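PDB 1SBZ: probable aromatic acid decarboxylase from Escherichia coli, which binds FMN and, as a UbiX-like flavin prenyltransferase, probably makes the prenylated FMN cofactor used by phenolic acid decarboxylase C. Local coordinates for residues G6-A10 with M35-A39; D66-S72 with A99-R105; K116-V120 with V169-F173. Numbering follows the deposited sequence.

Interaction 1: residues G6-A10 with M35-A39; sequences GMTGA and MSKWA. With FMN (flavin mononucleotide), chain H.
This is a buried contact between neighbouring parallel strands at their C-terminal ends, where both segments leave a Rossmann-like sheet for the FMN phosphate site. Strand 2-7 pairs with strand 30-35 in register Met7 to Met35 (CA to CA 4.7 Å), and Ser36 N donates to Met7 O at 3.0 Å. Both methionines, selenomethionine here, are m at chi1 and point to the same sheet face; Met7 CB lies 4.3 Å from Met35 CG and 4.0 Å from Ala39 CB. Beyond the strand, Gly9 CA packs 3.7 Å from Trp38 C, where a CB would clash with Trp38. Ser36, a p rotamer, is the N-cap of helix 37-46: its OG accepts from Ala39 N at 3.0 Å and donates to FMN O1P at 2.6 Å. Gly9 N reaches the same O1P at 2.8 Å, while FMN O2' donates to Gly9 O at 2.6 Å. Within these segments the phosphate is thus met by neutral donors, one from each, while Gly9 O accepts from the ribityl chain.

Interaction 2: residues D66-S72 with A99-R105; sequences DQAATIS and ADGLVGR. With FMN (flavin mononucleotide), chain E.
Loop 66-72 lies along the start of helix 102-112 (CA to CA, Gln67 to Leu102 5.6 Å, Ser72 to Arg105 6.1 Å). A type I turn spans Asp66 to Ala69, and Asp66 OD1 accepts from Ala68 N at 3.1 Å, an Asx turn; in the 3-10 turn 70-72, Ser72 N donates to Ala69 O at 3.0 Å. Ser72 OG (t) donates to Gln67 O at 2.7 Å and accepts weakly from Arg105 NE at 3.3 Å. Ser72 O takes two more weak bonds, 3.2 Å each, from Arg105 NE and NH2. The strongest partner of Arg105 is Glu123 of a neighbouring subunit, in a salt bridge from NH1 to OE2, and Asp100 OD1 bridges to Lys89 of that subunit. This is an intersubunit FMN site: N1 of the FMN held mainly by that subunit lies over one guanidinium face, 3.4 Å from Arg105 NH1, and FMN O3' donates weakly to Ala99 O at 3.3 Å. Gly101 O, at the N-cap, accepts from Arg105 N at 2.9 Å. The amide end of Gln67 lies against residues 99-102. Leu102 (t, p) fills the apolar side, CD2 3.8 Å from Ala69 CB and 3.9 Å from Ile71 CD1.

Interaction 3: residues K116-V120 with V169-F173; sequences KLVLV and VLDQF
Strand 116-120 runs in extended conformation and packs against residues 169-173, at the C-terminal end of the helix that begins at 158, with Lys116 facing Phe173 (CA to CA 8.5 Å) and Val118 facing Gln172 (CA to CA 7.5 Å). Lys116 comes first, partly exposed. Its aliphatic chain does the packing: CG lies 4.0 Å from Phe173 CZ, and CE comes within 3.3 Å of Gln172 OE1, while NZ stays 4.1 Å from that OE1. Leu117 points the other way, as Leu119 does later. Val118, a t rotamer, is the central residue and meets three partners. Its CG1 is 4.1 Å from Val169 CG1, its CG2 is 3.8 Å from Gln172 CB, and the same CG2 lies 3.6 Å from Phe173 CE1. The Phe173 ring reaches this point because its m rotamer swings its end toward the strand. Val120, also t, finishes the row with CG2 3.8 Å from Val169 CG2.

On the other segment, Gln172 N bonds to Val169 O at 3.0 Å and Phe173 N to Leu170 O at 2.8 Å, both i to i+3 bonds; Val169 and Gln172 point toward the strand, and the end of Phe173 comes nearer to it. The interface is largely apolar: valines and the Phe173 ring, with the aliphatic parts of Lys116 and Gln172. Val169 also touches Leu19, so helix 13-24 covers the same face alongside, and strand 116-121 is flanked by strands 80-86 and 143-144. A helix laid over an inner parallel strand in this way is the layered alpha/beta packing of a Rossmann-like fold with strand order 3-2-1-4-5-6.

In the fold
The three contacts sit in one Rossmann-like flavoprotein fold and follow one another in series along the chain. Interactions 1 and 3 both reach the parallel sheet, about 17 Å apart between centres, with strand 80-86 between strands 2-7 and 116-121. Interaction 1 holds the phosphate and ribityl part of one FMN, which Gln67 of another subunit also reaches; interaction 3 is packing, though the side chain of Val120 is about 10 Å from a bound FMN. Interaction 2 lies about 14 Å from interaction 1 and about 20 Å from interaction 3, centre to centre, and serves a different flavin, whose phosphate end is held by Ser36 of a neighbouring subunit. Residues 66-72 and 99-105 complete that neighbour's pocket, consistent with FMN sites shared between subunits of the dodecamer.

Interaction 1: residues G6-A10 with M35-A39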
loop_
_atom_site.group_PDB
_atom_site.type_symbol
_atom_site.label_atom_id
_atom_site.label_comp_id
_atom_site.label_asym_id
_atom_site.label_seq_id
_atom_site.Cartn_x
_atom_site.Cartn_y
_atom_site.Cartn_z
ATOM N N GLY D 6 -22.793 -23.808 6.717
ATOM C CA GLY D 6 -22.160 -23.649 8.016
ATOM C C GLY D 6 -23.060 -22.776 8.866
ATOM O O GLY D 6 -23.642 -21.818 8.368
HETATM N N MSE D 7 -23.201 -23.116 10.140
HETATM C CA MSE D 7 -23.907 -22.243 11.067
HETATM C C MSE D 7 -22.994 -21.897 12.204
HETATM O O MSE D 7 -22.193 -22.714 12.653
HETATM C CB MSE D 7 -25.201 -22.868 11.579
HETATM C CG MSE D 7 -26.298 -22.949 10.534
HETATM SE SE MSE D 7 -28.024 -23.423 11.317
HETATM C CE MSE D 7 -28.321 -21.893 12.499
ATOM N N THR D 8 -23.157 -20.684 12.700
ATOM C CA THR D 8 -22.180 -20.084 13.574
ATOM C C THR D 8 -22.870 -19.268 14.682
ATOM O O THR D 8 -24.021 -18.874 14.529
ATOM C CB THR D 8 -21.242 -19.279 12.652
ATOM O OG1 THR D 8 -20.034 -20.027 12.436
ATOM C CG2 THR D 8 -20.809 -18.029 13.242
ATOM N N GLY D 9 -22.166 -19.028 15.788
ATOM C CA GLY D 9 -22.766 -18.472 17.004
ATOM C C GLY D 9 -23.021 -16.973 17.034
ATOM O O GLY D 9 -22.816 -16.329 18.056
ATOM N N ALA D 10 -23.463 -16.413 15.918
ATOM C CA ALA D 10 -23.972 -15.050 15.910
ATOM C C ALA D 10 -25.481 -15.104 16.106
ATOM O O ALA D 10 -26.140 -16.070 15.704
ATOM C CB ALA D 10 -23.625 -14.344 14.607
HETATM N N MSE D 35 -22.661 -27.295 12.149
HETATM C CA MSE D 35 -23.013 -26.363 13.223
HETATM C C MSE D 35 -21.852 -26.252 14.206
HETATM O O MSE D 35 -21.369 -27.266 14.710
HETATM C CB MSE D 35 -24.264 -26.828 13.978
HETATM C CG MSE D 35 -25.549 -26.821 13.183
HETATM SE SE MSE D 35 -27.027 -27.633 14.203
HETATM C CE MSE D 35 -26.365 -29.481 14.210
ATOM N N SER D 36 -21.403 -25.025 14.472
ATOM C CA SER D 36 -20.361 -24.792 15.470
ATOM C C SER D 36 -20.931 -25.034 16.864
ATOM O O SER D 36 -22.143 -25.102 17.025
ATOM C CB SER D 36 -19.841 -23.359 15.372
ATOM O OG SER D 36 -20.807 -22.439 15.844
ATOM N N LYS D 37 -20.061 -25.155 17.864
ATOM C CA LYS D 37 -20.500 -25.282 19.252
ATOM C C LYS D 37 -21.442 -24.132 19.632
ATOM O O LYS D 37 -22.509 -24.352 20.209
ATOM C CB LYS D 37 -19.292 -25.341 20.194
ATOM C CG LYS D 37 -19.626 -25.657 21.657
ATOM C CD LYS D 37 -19.573 -24.406 22.533
ATOM C CE LYS D 37 -20.049 -24.685 23.970
ATOM N NZ LYS D 37 -19.396 -25.895 24.585
ATOM N N TRP D 38 -21.064 -22.908 19.282
ATOM C CA TRP D 38 -21.874 -21.757 19.674
ATOM C C TRP D 38 -23.168 -21.589 18.879
ATOM O O TRP D 38 -24.129 -21.017 19.385
ATOM C CB TRP D 38 -21.027 -20.479 19.754
ATOM C CG TRP D 38 -20.136 -20.524 20.955
ATOM C CD1 TRP D 38 -18.792 -20.783 20.977
ATOM C CD2 TRP D 38 -20.534 -20.367 22.324
ATOM N NE1 TRP D 38 -18.325 -20.770 22.270
ATOM C CE2 TRP D 38 -19.374 -20.526 23.120
ATOM C CE3 TRP D 38 -21.755 -20.096 22.965
ATOM C CZ2 TRP D 38 -19.396 -20.417 24.521
ATOM C CZ3 TRP D 38 -21.775 -19.993 24.361
ATOM C CH2 TRP D 38 -20.600 -20.149 25.120
ATOM N N ALA D 39 -23.201 -22.116 17.654
ATOM C CA ALA D 39 -24.432 -22.136 16.862
ATOM C C ALA D 39 -25.495 -22.989 17.545
ATOM O O ALA D 39 -26.664 -22.611 17.591
ATOM C CB ALA D 39 -24.166 -22.644 15.467
HETATM N N1 FMN H . -20.673 -12.868 17.727
HETATM C C2 FMN H . -20.736 -12.071 16.606
HETATM O O2 FMN H . -19.708 -11.908 15.960
HETATM N N3 FMN H . -21.927 -11.477 16.238
HETATM C C4 FMN H . -23.069 -11.693 16.999
HETATM O O4 FMN H . -24.164 -11.375 16.524
HETATM C C4A FMN H . -23.002 -12.510 18.142
HETATM N N5 FMN H . -24.117 -12.754 18.928
HETATM C C5A FMN H . -24.025 -13.572 20.049
HETATM C C6 FMN H . -25.154 -13.819 20.835
HETATM C C7 FMN H . -25.070 -14.646 21.966
HETATM C C7M FMN H . -26.352 -15.182 22.552
HETATM C C8 FMN H . -23.843 -15.227 22.310
HETATM C C8M FMN H . -23.751 -16.318 23.350
HETATM C C9 FMN H . -22.724 -14.977 21.524
HETATM C C9A FMN H . -22.807 -14.155 20.393
HETATM N N10 FMN H . -21.678 -13.909 19.615
HETATM C C10 FMN H . -21.784 -13.092 18.501
HETATM C "C1'" FMN H . -20.317 -14.302 20.122
HETATM C "C2'" FMN H . -19.859 -15.579 19.423
HETATM O "O2'" FMN H . -20.816 -16.596 19.633
HETATM C "C3'" FMN H . -18.462 -16.020 19.876
HETATM O "O3'" FMN H . -17.491 -15.123 19.354
HETATM C "C4'" FMN H . -18.117 -17.462 19.485
HETATM O "O4'" FMN H . -16.768 -17.761 19.794
HETATM C "C5'" FMN H . -18.333 -17.744 18.003
HETATM O "O5'" FMN H . -17.787 -19.010 17.670
HETATM P P FMN H . -18.254 -19.713 16.298
HETATM O O1P FMN H . -19.694 -20.148 16.480
HETATM O O2P FMN H . -17.338 -20.877 16.063
HETATM O O3P FMN H . -18.145 -18.712 15.164
#

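Interaction 2: residues D66-S72 with A99-R105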
loop_
_atom_site.group_PDB
_atom_site.type_symbol
_atom_site.label_atom_id
_atom_site.label_comp_id
_atom_site.label_asym_id
_atom_site.label_seq_id
_atom_site.Cartn_x
_atom_site.Cartn_y
_atom_site.Cartn_z
ATOM N N ASP D 66 -14.251 -32.160 13.055
ATOM C CA ASP D 66 -13.906 -33.275 12.168
ATOM C C ASP D 66 -13.229 -32.835 10.860
ATOM O O ASP D 66 -13.895 -32.643 9.828
ATOM C CB ASP D 66 -15.150 -34.145 11.894
ATOM C CG ASP D 66 -14.833 -35.403 11.086
ATOM O OD1 ASP D 66 -13.642 -35.747 10.942
ATOM O OD2 ASP D 66 -15.714 -36.114 10.560
ATOM N N GLN D 67 -11.904 -32.709 10.906
ATOM C CA GLN D 67 -11.115 -32.319 9.725
ATOM C C GLN D 67 -10.982 -33.450 8.692
ATOM O O GLN D 67 -10.365 -33.273 7.642
ATOM C CB GLN D 67 -9.727 -31.787 10.125
ATOM C CG GLN D 67 -9.718 -30.614 11.133
ATOM C CD GLN D 67 -10.329 -29.331 10.585
ATOM O OE1 GLN D 67 -9.690 -28.270 10.601
ATOM N NE2 GLN D 67 -11.561 -29.421 10.098
ATOM N N ALA D 68 -11.576 -34.603 8.989
ATOM C CA ALA D 68 -11.515 -35.753 8.084
ATOM C C ALA D 68 -12.848 -36.038 7.394
ATOM O O ALA D 68 -12.981 -37.035 6.685
ATOM C CB ALA D 68 -10.994 -36.995 8.826
ATOM N N ALA D 69 -13.822 -35.149 7.581
ATOM C CA ALA D 69 -15.117 -35.228 6.897
ATOM C C ALA D 69 -14.960 -35.088 5.383
ATOM O O ALA D 69 -13.958 -34.548 4.907
ATOM C CB ALA D 69 -16.068 -34.159 7.435
ATOM N N THR D 70 -15.949 -35.578 4.633
ATOM C CA THR D 70 -15.917 -35.509 3.165
ATOM C C THR D 70 -15.639 -34.100 2.640
ATOM O O THR D 70 -14.779 -33.909 1.772
ATOM C CB THR D 70 -17.226 -36.054 2.549
ATOM O OG1 THR D 70 -18.349 -35.543 3.274
ATOM C CG2 THR D 70 -17.333 -37.564 2.749
ATOM N N ILE D 71 -16.358 -33.121 3.189
ATOM C CA ILE D 71 -16.290 -31.724 2.731
ATOM C C ILE D 71 -14.973 -31.025 3.093
ATOM O O ILE D 71 -14.756 -29.868 2.724
ATOM C CB ILE D 71 -17.500 -30.914 3.258
ATOM C CG1 ILE D 71 -17.559 -30.976 4.790
ATOM C CG2 ILE D 71 -18.787 -31.414 2.621
ATOM C CD1 ILE D 71 -18.422 -29.919 5.433
ATOM N N SER D 72 -14.105 -31.731 3.815
ATOM C CA SER D 72 -12.774 -31.236 4.122
ATOM C C SER D 72 -11.828 -31.513 2.954
ATOM O O SER D 72 -10.714 -30.998 2.905
ATOM C CB SER D 72 -12.253 -31.890 5.397
ATOM O OG SER D 72 -10.921 -31.501 5.657
ATOM N N ALA D 99 -7.629 -22.363 9.509
ATOM C CA ALA D 99 -8.629 -23.420 9.379
ATOM C C ALA D 99 -8.542 -24.440 10.522
ATOM O O ALA D 99 -8.178 -25.610 10.302
ATOM C CB ALA D 99 -8.481 -24.104 8.015
ATOM N N ASP D 100 -8.886 -23.984 11.731
ATOM C CA ASP D 100 -8.709 -24.754 12.969
ATOM C C ASP D 100 -9.795 -25.812 13.203
ATOM O O ASP D 100 -9.546 -26.818 13.875
ATOM C CB ASP D 100 -8.639 -23.805 14.175
ATOM C CG ASP D 100 -8.159 -24.498 15.456
ATOM O OD1 ASP D 100 -7.277 -25.396 15.384
ATOM O OD2 ASP D 100 -8.600 -24.199 16.588
ATOM N N GLY D 101 -10.995 -25.560 12.681
ATOM C CA GLY D 101 -12.105 -26.520 12.737
ATOM C C GLY D 101 -12.686 -26.743 11.350
ATOM O O GLY D 101 -12.139 -26.245 10.363
ATOM N N LEU D 102 -13.800 -27.470 11.275
ATOM C CA LEU D 102 -14.402 -27.832 9.990
ATOM C C LEU D 102 -15.134 -26.695 9.271
ATOM O O LEU D 102 -15.204 -26.694 8.051
ATOM C CB LEU D 102 -15.311 -29.072 10.098
ATOM C CG LEU D 102 -15.881 -29.580 8.756
ATOM C CD1 LEU D 102 -14.767 -29.948 7.768
ATOM C CD2 LEU D 102 -16.831 -30.741 8.943
ATOM N N VAL D 103 -15.687 -25.734 10.001
ATOM C CA VAL D 103 -16.317 -24.603 9.328
ATOM C C VAL D 103 -15.226 -23.861 8.547
ATOM O O VAL D 103 -15.394 -23.563 7.363
ATOM C CB VAL D 103 -17.079 -23.666 10.305
ATOM C CG1 VAL D 103 -17.571 -22.398 9.584
ATOM C CG2 VAL D 103 -18.253 -24.401 10.945
ATOM N N GLY D 104 -14.095 -23.631 9.210
ATOM C CA GLY D 104 -12.957 -22.918 8.634
ATOM C C GLY D 104 -12.261 -23.676 7.529
ATOM O O GLY D 104 -11.918 -23.089 6.490
ATOM N N ARG D 105 -12.057 -24.977 7.750
ATOM C CA ARG D 105 -11.449 -25.858 6.754
ATOM C C ARG D 105 -12.305 -26.007 5.500
ATOM O O ARG D 105 -11.799 -25.853 4.390
ATOM C CB ARG D 105 -11.116 -27.234 7.357
ATOM C CG ARG D 105 -10.630 -28.279 6.341
ATOM C CD ARG D 105 -9.302 -27.955 5.647
ATOM N NE ARG D 105 -8.939 -28.997 4.676
ATOM C CZ ARG D 105 -7.941 -28.905 3.803
ATOM N NH1 ARG D 105 -7.186 -27.811 3.742
ATOM N NH2 ARG D 105 -7.705 -29.903 2.971
HETATM N N1 FMN E . -4.513 -29.303 5.257
HETATM C C2 FMN E . -3.644 -28.653 4.402
HETATM O O2 FMN E . -3.455 -27.452 4.555
HETATM N N3 FMN E . -2.987 -29.354 3.399
HETATM C C4 FMN E . -3.209 -30.709 3.246
HETATM O O4 FMN E . -2.727 -31.303 2.281
HETATM C C4A FMN E . -4.094 -31.365 4.111
HETATM N N5 FMN E . -4.320 -32.718 3.969
HETATM C C5A FMN E . -5.190 -33.381 4.820
HETATM C C6 FMN E . -5.398 -34.750 4.648
HETATM C C7 FMN E . -6.254 -35.455 5.492
HETATM C C7M FMN E . -5.867 -36.890 5.732
HETATM C C8 FMN E . -6.928 -34.757 6.506
HETATM C C8M FMN E . -7.675 -35.504 7.577
HETATM C C9 FMN E . -6.725 -33.388 6.674
HETATM C C9A FMN E . -5.853 -32.690 5.831
HETATM N N10 FMN E . -5.635 -31.322 5.985
HETATM C C10 FMN E . -4.755 -30.661 5.124
HETATM C "C1'" FMN E . -6.507 -30.542 6.927
HETATM C "C2'" FMN E . -5.736 -30.225 8.204
HETATM O "O2'" FMN E . -5.339 -31.430 8.823
HETATM C "C3'" FMN E . -6.562 -29.362 9.160
HETATM O "O3'" FMN E . -6.651 -28.057 8.632
HETATM C "C4'" FMN E . -5.996 -29.297 10.584
HETATM O "O4'" FMN E . -6.762 -28.384 11.339
HETATM C "C5'" FMN E . -4.537 -28.856 10.620
HETATM O "O5'" FMN E . -4.145 -28.647 11.952
HETATM P P FMN E . -2.597 -28.651 12.352
HETATM O O1P FMN E . -2.472 -28.204 13.781
HETATM O O2P FMN E . -1.800 -27.708 11.462
HETATM O O3P FMN E . -2.072 -30.057 12.166
#

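Interaction 3: residues K116-V120 with V169-F173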
loop_
_atom_site.group_PDB
_atom_site.type_symbol
_atom_site.label_atom_id
_atom_site.label_comp_id
_atom_site.label_asym_id
_atom_site.label_seq_id
_atom_site.Cartn_x
_atom_site.Cartn_y
_atom_site.Cartn_z
ATOM N N LYS D 116 -18.013 -21.240 -4.850
ATOM C CA LYS D 116 -18.642 -20.020 -4.342
ATOM C C LYS D 116 -18.785 -20.050 -2.824
ATOM O O LYS D 116 -19.348 -20.996 -2.269
ATOM C CB LYS D 116 -20.000 -19.783 -5.017
ATOM C CG LYS D 116 -20.759 -18.593 -4.446
ATOM C CD LYS D 116 -21.385 -17.752 -5.539
ATOM C CE LYS D 116 -21.413 -16.284 -5.129
ATOM N NZ LYS D 116 -20.086 -15.826 -4.580
ATOM N N LEU D 117 -18.264 -19.020 -2.159
ATOM C CA LEU D 117 -18.484 -18.835 -0.728
ATOM C C LEU D 117 -19.400 -17.632 -0.468
ATOM O O LEU D 117 -19.116 -16.517 -0.917
ATOM C CB LEU D 117 -17.145 -18.675 0.008
ATOM C CG LEU D 117 -17.169 -18.579 1.543
ATOM C CD1 LEU D 117 -17.819 -19.810 2.167
ATOM C CD2 LEU D 117 -15.764 -18.395 2.102
ATOM N N VAL D 118 -20.503 -17.873 0.243
ATOM C CA VAL D 118 -21.458 -16.820 0.583
ATOM C C VAL D 118 -21.530 -16.690 2.099
ATOM O O VAL D 118 -21.898 -17.632 2.792
ATOM C CB VAL D 118 -22.873 -17.097 0.006
ATOM C CG1 VAL D 118 -23.872 -16.013 0.437
ATOM C CG2 VAL D 118 -22.828 -17.209 -1.506
ATOM N N LEU D 119 -21.172 -15.521 2.612
ATOM C CA LEU D 119 -21.206 -15.288 4.055
ATOM C C LEU D 119 -22.389 -14.417 4.417
ATOM O O LEU D 119 -22.744 -13.503 3.672
ATOM C CB LEU D 119 -19.913 -14.602 4.493
ATOM C CG LEU D 119 -18.695 -15.392 4.981
ATOM C CD1 LEU D 119 -18.665 -16.873 4.588
ATOM C CD2 LEU D 119 -17.388 -14.674 4.606
ATOM N N VAL D 120 -22.992 -14.686 5.570
ATOM C CA VAL D 120 -24.088 -13.873 6.079
ATOM C C VAL D 120 -23.581 -13.264 7.392
ATOM O O VAL D 120 -23.928 -13.729 8.480
ATOM C CB VAL D 120 -25.398 -14.727 6.263
ATOM C CG1 VAL D 120 -26.530 -13.904 6.875
ATOM C CG2 VAL D 120 -25.844 -15.327 4.918
ATOM N N VAL D 169 -30.207 -14.430 -0.119
ATOM C CA VAL D 169 -29.041 -15.306 0.013
ATOM C C VAL D 169 -29.074 -16.385 -1.083
ATOM O O VAL D 169 -28.080 -16.586 -1.785
ATOM C CB VAL D 169 -28.933 -15.940 1.434
ATOM C CG1 VAL D 169 -27.773 -16.932 1.507
ATOM C CG2 VAL D 169 -28.752 -14.861 2.496
ATOM N N LEU D 170 -30.223 -17.049 -1.235
ATOM C CA LEU D 170 -30.431 -18.079 -2.267
ATOM C C LEU D 170 -30.197 -17.592 -3.698
ATOM O O LEU D 170 -29.690 -18.349 -4.528
ATOM C CB LEU D 170 -31.835 -18.672 -2.154
ATOM C CG LEU D 170 -32.066 -19.963 -1.361
ATOM C CD1 LEU D 170 -30.973 -20.251 -0.341
ATOM C CD2 LEU D 170 -33.440 -19.920 -0.702
ATOM N N ASP D 171 -30.568 -16.339 -3.977
ATOM C CA ASP D 171 -30.276 -15.695 -5.264
ATOM C C ASP D 171 -28.819 -15.886 -5.693
ATOM O O ASP D 171 -28.526 -15.974 -6.885
ATOM C CB ASP D 171 -30.587 -14.196 -5.208
ATOM C CG ASP D 171 -32.062 -13.887 -5.409
ATOM O OD1 ASP D 171 -32.828 -14.807 -5.778
ATOM O OD2 ASP D 171 -32.540 -12.744 -5.233
ATOM N N GLN D 172 -27.921 -15.958 -4.711
ATOM C CA GLN D 172 -26.489 -16.151 -4.956
ATOM C C GLN D 172 -26.169 -17.473 -5.651
ATOM O O GLN D 172 -25.128 -17.605 -6.298
ATOM C CB GLN D 172 -25.702 -16.034 -3.649
ATOM C CG GLN D 172 -25.633 -14.624 -3.103
ATOM C CD GLN D 172 -24.845 -13.703 -4.009
ATOM O OE1 GLN D 172 -23.786 -14.084 -4.527
ATOM N NE2 GLN D 172 -25.356 -12.491 -4.214
ATOM N N PHE D 173 -27.069 -18.444 -5.523
ATOM C CA PHE D 173 -26.901 -19.741 -6.177
ATOM C C PHE D 173 -27.956 -19.999 -7.255
ATOM O O PHE D 173 -28.218 -21.150 -7.616
ATOM C CB PHE D 173 -26.905 -20.867 -5.136
ATOM C CG PHE D 173 -25.678 -20.894 -4.269
ATOM C CD1 PHE D 173 -25.679 -20.279 -3.021
ATOM C CD2 PHE D 173 -24.520 -21.533 -4.698
ATOM C CE1 PHE D 173 -24.542 -20.298 -2.213
ATOM C CE2 PHE D 173 -23.376 -21.559 -3.892
ATOM C CZ PHE D 173 -23.391 -20.941 -2.647
#